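Local coordinates for putative uncharacterized protein Ta1305 (Thermoplasma acidophilum, PDB 4RKS) that phosphorylates the 3-hydroxyl of (R)-mevalonate with ATP, giving mevalonate 3-phosphate in the alternative mevalonate pathway of acidophilic archaea, at residues 71-77 / 108-113; 164-168 / 327-331; 189-195 / 241-247. All blocks are in the same frame, centred on the assembly; numbering follows the deposited sequence.

How the contacts relate
Contact 1 closes first along the chain, at one far end of the molecule, where strand 66-73 pairs with strand 113-120 beside the end of helix 101-108. Contact 2 lies nearer the middle, its centre about 28 Å from that of contact 1, and sets the end of helix 161-166 against the loop between strands 321-327 and 332-333. Contact 3 follows about 15 Å further, centre to centre, joining strand 193-199 to helix 243-262; in sequence it falls between the two halves of contact 2, and Ile327 packs on Phe190 and Ile195. Contacts 2 and 3 form one continuous packed region; contact 1 lies wholly in the N-terminal domain, which also supplies 164-168 to contact 2.

Contact 1 of 3, residues 71-77 / 108-113; sequences IYADEAT and FGTKTV
Phe108, at the end of helix 101-108, packs against the backbone of Ile71, Tyr72 and Ala73 on strand 66-73. Its CB starts 4.0 Å from Ala73 CB; with CG beside the backbone N (chi1 -64°), the ring is carried along the strand. CD2 comes to 3.9 Å from Ala73 N, CE2 approaches both that nitrogen and the carbonyl oxygen of Ile71, and CZ ends 3.8 Å from Ile71 O. Val113 CG1 sits in the plane of the ring at its edge, and Leu141 of helix 128-141 adds to the packing. Replacing Phe108 by an alanine would probably open a gap between the helix end and the strand, leaving Val113 CG1 and Leu141 without their aromatic neighbour. Deeper in, Ile71 CG2 meets Val113 CB at 3.9 Å. Ala73 and Val113 form an antiparallel non-hydrogen-bonded pair, and beyond it Asp74 N donates to Thr112 O (3.1 Å), tilted 33° from the carbonyl plane. Asp74 OD2 turns instead to Ser114 OG. Thr110 OG1 accepts from Thr112 N at 3.0 Å, an ST turn, and shares a water with Asp74 O; a second water links Thr77 OG1 to Val113 N. One flank is therefore apolar, packed against helices 101-108 and 128-141, while on the other threonine hydroxyls and water satisfy backbone groups where regular strand pairing gives out.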
# COMPACT_ATOMS: atom_id res chain seq x y z
N ILE A 71 17.50 1.17 11.27
CA ILE A 71 18.67 1.51 10.45
C ILE A 71 19.78 1.93 11.38
O ILE A 71 19.59 2.79 12.25
CB ILE A 71 18.36 2.61 9.43
CG1 ILE A 71 17.40 2.07 8.38
CG2 ILE A 71 19.66 3.13 8.77
CD1 ILE A 71 16.72 3.13 7.54
N TYR A 72 20.95 1.30 11.24
CA TYR A 72 22.00 1.49 12.23
C TYR A 72 23.38 1.49 11.61
O TYR A 72 23.62 0.84 10.59
CB TYR A 72 21.90 0.40 13.32
CG TYR A 72 21.94 -1.02 12.78
CD1 TYR A 72 20.82 -1.61 12.22
CD2 TYR A 72 23.11 -1.77 12.83
CE1 TYR A 72 20.85 -2.91 11.73
CE2 TYR A 72 23.16 -3.07 12.34
CZ TYR A 72 22.02 -3.63 11.80
OH TYR A 72 22.06 -4.92 11.31
N ALA A 73 24.30 2.25 12.21
CA ALA A 73 25.70 2.23 11.80
C ALA A 73 26.24 0.81 11.87
O ALA A 73 25.90 0.07 12.79
CB ALA A 73 26.53 3.15 12.67
N ASP A 74 27.11 0.45 10.92
CA ASP A 74 27.61 -0.92 10.83
C ASP A 74 28.97 -0.97 10.11
O ASP A 74 29.37 0.02 9.50
CB ASP A 74 26.56 -1.79 10.11
CG ASP A 74 26.68 -3.26 10.45
OD1 ASP A 74 27.71 -3.66 11.04
OD2 ASP A 74 25.75 -4.02 10.11
N GLU A 75 29.69 -2.08 10.22
CA GLU A 75 30.99 -2.18 9.55
C GLU A 75 30.85 -2.54 8.07
O GLU A 75 31.73 -2.26 7.26
CB GLU A 75 31.88 -3.22 10.23
CG GLU A 75 32.57 -2.71 11.48
CD GLU A 75 31.73 -2.85 12.73
OE1 GLU A 75 30.75 -3.64 12.72
OE2 GLU A 75 32.04 -2.16 13.73
N ALA A 76 29.73 -3.19 7.76
CA ALA A 76 29.40 -3.60 6.40
C ALA A 76 27.89 -3.52 6.25
O ALA A 76 27.17 -3.54 7.25
CB ALA A 76 29.92 -4.99 6.12
N THR A 77 27.40 -3.43 5.02
CA THR A 77 25.97 -3.25 4.81
C THR A 77 25.23 -4.59 4.80
O THR A 77 25.51 -5.47 3.97
CB THR A 77 25.71 -2.49 3.52
OG1 THR A 77 26.35 -1.21 3.60
CG2 THR A 77 24.21 -2.28 3.31
N PHE A 108 25.36 9.45 12.19
CA PHE A 108 26.01 8.28 12.79
C PHE A 108 27.53 8.32 12.76
O PHE A 108 28.19 7.55 13.46
CB PHE A 108 25.54 7.00 12.10
CG PHE A 108 24.07 6.71 12.25
CD1 PHE A 108 23.35 7.19 13.32
CD2 PHE A 108 23.41 5.92 11.31
CE1 PHE A 108 22.00 6.91 13.45
CE2 PHE A 108 22.07 5.63 11.43
CZ PHE A 108 21.36 6.13 12.50
N GLY A 109 28.11 9.19 11.93
CA GLY A 109 29.56 9.25 11.86
C GLY A 109 30.12 8.33 10.79
O GLY A 109 31.34 8.22 10.62
N THR A 110 29.22 7.69 10.05
CA THR A 110 29.62 6.80 8.96
C THR A 110 28.53 6.73 7.88
O THR A 110 27.35 6.89 8.16
CB THR A 110 29.93 5.38 9.48
OG1 THR A 110 30.20 4.51 8.38
CG2 THR A 110 28.77 4.82 10.27
N LYS A 111 28.96 6.54 6.64
CA LYS A 111 28.05 6.28 5.53
C LYS A 111 27.58 4.83 5.49
O LYS A 111 26.65 4.50 4.77
CB LYS A 111 28.70 6.60 4.18
CG LYS A 111 29.11 8.04 3.98
CD LYS A 111 29.85 8.19 2.65
CE LYS A 111 30.24 9.64 2.40
NZ LYS A 111 30.94 9.81 1.08
N THR A 112 28.24 3.94 6.24
CA THR A 112 27.90 2.52 6.16
C THR A 112 26.78 2.17 7.15
O THR A 112 26.99 2.21 8.35
CB THR A 112 29.12 1.63 6.43
OG1 THR A 112 30.15 1.94 5.49
CG2 THR A 112 28.75 0.16 6.28
N VAL A 113 25.59 1.85 6.64
CA VAL A 113 24.47 1.50 7.53
C VAL A 113 23.81 0.20 7.11
O VAL A 113 23.88 -0.21 5.95
CB VAL A 113 23.38 2.61 7.58
CG1 VAL A 113 23.94 3.89 8.18
CG2 VAL A 113 22.74 2.85 6.19
O HOH W 1 31.19 2.07 9.41
O HOH W 2 25.22 1.33 3.97

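Contact 2 of 3, residues 164-168 / 327-331; sequences SLFGG and IVGGA
Gly167 leaves helix 161-166 with phi at 87° and psi at 179°, and passes so close to Gly330, whose psi is also near 180° but whose phi is negative, that their CA atoms stand 3.6 Å apart. This is a close glycine-glycine backbone contact in a GHMP kinase, at the C-terminal end of a helix whose Arg163 binds substrate, and it joins that end to the loop between strands 321-327 and 332-333. The approach depends on the absence of side chains: a CB on Gly167 would run into Gly330 N and Gly329 C, one on Gly330 into the carbonyl oxygens of Leu165 and Phe166. The positive phi of Gly167 would further press a CB onto the carbonyl before it. Gly330 CA instead rests on the helix end, making CA-H...O contacts of 3.5 Å with both Ser164 O and Leu165 O.

Hydrogen bonds hold the loop before and after Gly330. Ala331 N serves two carbonyls of the last helical turn, a weak, bent bond to Ser164 O and another of 3.3 Å to Leu165 O that arrives above the carbonyl plane, off its lone pairs. The methyl of Ala331 lies 4.4 Å from Leu165 CD1, with Ala136 of helix 128-141 also against it. Farther along, Gly168 N donates to Val328 O at 2.9 Å, in the carbonyl plane, and Ile327 CG2 packs on Gly168 CA. Both Gly168 and Val328 are also bonded through their backbones to Ala57 of strand 53-59, while Ser164 OG turns to Tyr30 O on strand 24-34. A single water donates to Ser164 O and to Gly329 O, 2.9 Å from each.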
# COMPACT_ATOMS: atom_id res chain seq x y z
N SER A 164 1.78 4.75 2.12
CA SER A 164 2.11 4.47 3.50
C SER A 164 2.90 5.62 4.12
O SER A 164 2.83 5.83 5.32
CB SER A 164 2.89 3.16 3.59
OG SER A 164 3.26 2.90 4.93
N LEU A 165 3.65 6.37 3.32
CA LEU A 165 4.42 7.49 3.85
C LEU A 165 3.50 8.57 4.43
O LEU A 165 3.71 9.06 5.53
CB LEU A 165 5.35 8.08 2.78
CG LEU A 165 6.28 9.21 3.24
CD1 LEU A 165 7.19 8.74 4.36
CD2 LEU A 165 7.11 9.76 2.08
N PHE A 166 2.45 8.92 3.69
CA PHE A 166 1.61 10.05 4.09
C PHE A 166 0.38 9.64 4.89
O PHE A 166 -0.11 10.39 5.74
CB PHE A 166 1.21 10.84 2.85
CG PHE A 166 2.35 11.61 2.26
CD1 PHE A 166 2.73 12.83 2.79
CD2 PHE A 166 3.05 11.10 1.18
CE1 PHE A 166 3.80 13.54 2.26
CE2 PHE A 166 4.12 11.82 0.63
CZ PHE A 166 4.49 13.03 1.17
N GLY A 167 -0.12 8.45 4.63
CA GLY A 167 -1.20 7.91 5.45
C GLY A 167 -2.57 8.31 4.97
O GLY A 167 -2.72 9.04 4.00
N GLY A 168 -3.60 7.83 5.67
CA GLY A 168 -4.97 8.13 5.27
C GLY A 168 -5.30 7.76 3.84
O GLY A 168 -4.81 6.75 3.30
N ILE A 327 -8.73 2.46 8.79
CA ILE A 327 -7.83 3.40 8.10
C ILE A 327 -6.91 4.06 9.11
O ILE A 327 -7.38 4.54 10.13
CB ILE A 327 -8.61 4.50 7.35
CG1 ILE A 327 -9.61 3.90 6.36
CG2 ILE A 327 -7.65 5.50 6.69
CD1 ILE A 327 -9.09 2.73 5.62
N VAL A 328 -5.60 4.10 8.85
CA VAL A 328 -4.67 4.74 9.79
C VAL A 328 -3.77 5.78 9.09
O VAL A 328 -3.95 6.06 7.89
CB VAL A 328 -3.80 3.69 10.53
CG1 VAL A 328 -4.70 2.72 11.32
CG2 VAL A 328 -2.91 2.92 9.55
N GLY A 329 -2.83 6.35 9.85
CA GLY A 329 -1.99 7.46 9.38
C GLY A 329 -0.68 7.04 8.74
O GLY A 329 -0.49 5.86 8.40
N GLY A 330 0.25 7.99 8.59
CA GLY A 330 1.50 7.75 7.86
C GLY A 330 2.65 7.19 8.69
O GLY A 330 2.49 6.93 9.88
N ALA A 331 3.80 6.97 8.05
CA ALA A 331 4.97 6.38 8.71
C ALA A 331 5.50 7.29 9.80
O ALA A 331 5.33 8.51 9.72
CB ALA A 331 6.05 6.09 7.68
O HOH W 3 1.64 4.21 7.39

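Contact 3 of 3, residues 189-195 / 241-247; sequences AFSGYSI and NDIKGIF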
# COMPACT_ATOMS: atom_id res chain seq x y z
N ALA A 189 -11.41 10.88 9.05
CA ALA A 189 -12.59 10.98 8.19
C ALA A 189 -13.28 9.62 8.02
O ALA A 189 -14.42 9.57 7.59
CB ALA A 189 -12.22 11.55 6.85
N PHE A 190 -12.57 8.54 8.33
CA PHE A 190 -13.13 7.18 8.21
C PHE A 190 -13.48 6.53 9.54
O PHE A 190 -13.65 5.31 9.61
CB PHE A 190 -12.15 6.25 7.48
CG PHE A 190 -11.80 6.70 6.10
CD1 PHE A 190 -10.79 7.63 5.89
CD2 PHE A 190 -12.48 6.18 5.00
CE1 PHE A 190 -10.46 8.04 4.61
CE2 PHE A 190 -12.16 6.59 3.72
CZ PHE A 190 -11.15 7.53 3.52
N SER A 191 -13.61 7.33 10.60
CA SER A 191 -13.81 6.77 11.93
C SER A 191 -15.14 6.02 12.05
O SER A 191 -15.30 5.14 12.90
CB SER A 191 -13.73 7.87 12.98
OG SER A 191 -14.68 8.89 12.72
N GLY A 192 -16.10 6.35 11.18
CA GLY A 192 -17.38 5.66 11.19
C GLY A 192 -17.38 4.44 10.29
O GLY A 192 -18.42 3.84 10.05
N TYR A 193 -16.21 4.07 9.78
CA TYR A 193 -16.14 2.97 8.82
C TYR A 193 -15.10 1.95 9.22
O TYR A 193 -14.13 2.27 9.91
CB TYR A 193 -15.85 3.51 7.41
CG TYR A 193 -17.00 4.32 6.89
CD1 TYR A 193 -17.15 5.65 7.26
CD2 TYR A 193 -17.96 3.75 6.06
CE1 TYR A 193 -18.22 6.40 6.81
CE2 TYR A 193 -19.04 4.49 5.60
CZ TYR A 193 -19.16 5.82 5.98
OH TYR A 193 -20.21 6.58 5.53
N SER A 194 -15.32 0.71 8.82
CA SER A 194 -14.34 -0.34 9.02
C SER A 194 -14.19 -1.12 7.74
O SER A 194 -15.02 -1.02 6.84
CB SER A 194 -14.75 -1.29 10.16
OG SER A 194 -15.09 -0.58 11.34
N ILE A 195 -13.12 -1.90 7.65
CA ILE A 195 -12.95 -2.81 6.54
C ILE A 195 -12.81 -4.23 7.06
O ILE A 195 -11.93 -4.51 7.88
CB ILE A 195 -11.73 -2.42 5.68
CG1 ILE A 195 -12.02 -1.11 4.94
CG2 ILE A 195 -11.40 -3.53 4.67
CD1 ILE A 195 -10.83 -0.55 4.17
N ASN A 241 -16.82 14.79 2.42
CA ASN A 241 -16.60 13.57 3.19
C ASN A 241 -17.53 12.44 2.75
O ASN A 241 -18.06 11.72 3.59
CB ASN A 241 -16.77 13.83 4.69
CG ASN A 241 -15.75 14.81 5.23
OD1 ASN A 241 -14.55 14.64 5.02
ND2 ASN A 241 -16.22 15.84 5.94
N ASP A 242 -17.74 12.31 1.44
CA ASP A 242 -18.63 11.27 0.92
C ASP A 242 -17.89 9.95 0.89
O ASP A 242 -17.45 9.50 -0.18
CB ASP A 242 -19.15 11.62 -0.48
CG ASP A 242 -20.25 10.67 -0.94
OD1 ASP A 242 -20.55 9.69 -0.22
OD2 ASP A 242 -20.81 10.90 -2.04
N ILE A 243 -17.74 9.33 2.05
CA ILE A 243 -16.95 8.11 2.16
C ILE A 243 -17.59 6.96 1.37
O ILE A 243 -16.89 6.19 0.73
CB ILE A 243 -16.77 7.69 3.62
CG1 ILE A 243 -16.15 8.83 4.44
CG2 ILE A 243 -15.89 6.46 3.69
CD1 ILE A 243 -14.79 9.27 3.94
N LYS A 244 -18.92 6.85 1.42
CA LYS A 244 -19.60 5.82 0.64
C LYS A 244 -19.34 5.96 -0.86
O LYS A 244 -19.14 4.96 -1.55
CB LYS A 244 -21.10 5.82 0.92
CG LYS A 244 -21.47 5.19 2.26
CD LYS A 244 -22.99 5.05 2.39
CE LYS A 244 -23.37 4.36 3.68
NZ LYS A 244 -23.05 5.20 4.86
N GLY A 245 -19.31 7.19 -1.35
CA GLY A 245 -19.07 7.41 -2.77
C GLY A 245 -17.67 6.96 -3.16
O GLY A 245 -17.47 6.34 -4.20
N ILE A 246 -16.71 7.25 -2.30
CA ILE A 246 -15.34 6.86 -2.56
C ILE A 246 -15.23 5.34 -2.64
O ILE A 246 -14.60 4.82 -3.56
CB ILE A 246 -14.39 7.45 -1.47
CG1 ILE A 246 -14.24 8.97 -1.69
CG2 ILE A 246 -13.02 6.81 -1.51
CD1 ILE A 246 -13.69 9.72 -0.47
N PHE A 247 -15.87 4.63 -1.72
CA PHE A 247 -15.74 3.17 -1.71
C PHE A 247 -16.57 2.52 -2.80
O PHE A 247 -16.11 1.56 -3.44
CB PHE A 247 -16.11 2.59 -0.35
CG PHE A 247 -15.00 2.68 0.68
CD1 PHE A 247 -13.79 2.05 0.47
CD2 PHE A 247 -15.19 3.39 1.86
CE1 PHE A 247 -12.78 2.12 1.42
CE2 PHE A 247 -14.16 3.47 2.82
CZ PHE A 247 -12.97 2.83 2.59
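Ile243 projects from the first turn of helix 243-262 between the rings of Phe190 and Tyr193, in an alpha/beta packing of the C-terminal half of this GHMP kinase. Strand 193-195 and helix segment 243-247 run nearly parallel, at 24°, with their axes 11.5 Å apart. A type I turn from Phe190 to Tyr193 leads into the strand and presents both rings to the helix. Ile243 CG2, anti to the backbone N, stands 3.8 Å from the centroid of the Tyr193 ring, almost on its normal, a CH-pi contact over the centre of the face; it also touches Phe190 CD2 at 3.7 Å. CD1, at the end of the other branch, lies over the face of Phe190, offset toward its rim, and also reaches the carbonyl oxygen of Ala189.

One turn on, Phe247 meets the edge of Phe190, CE2 to CE2 at 3.8 Å; the two planes are inclined at 70°. Phe247 CZ also lies 4.3 Å from Ile195 CD1, so the apolar layer continues along the strand toward Ile327.

At the outer end, Lys244 crosses Tyr193 at about a right angle, and the bend at its last torsion brings NZ to the ring edge, where it donates to Tyr193 OH at 3.2 Å. The ammonium also makes a salt bridge to Glu304 and a cation-pi contact with Trp288, so its positive charge is probably balanced mainly by Glu304. Asp242 caps the helix: its OD1 receives Gly245 N from above the carboxylate plane, at 3.0 Å.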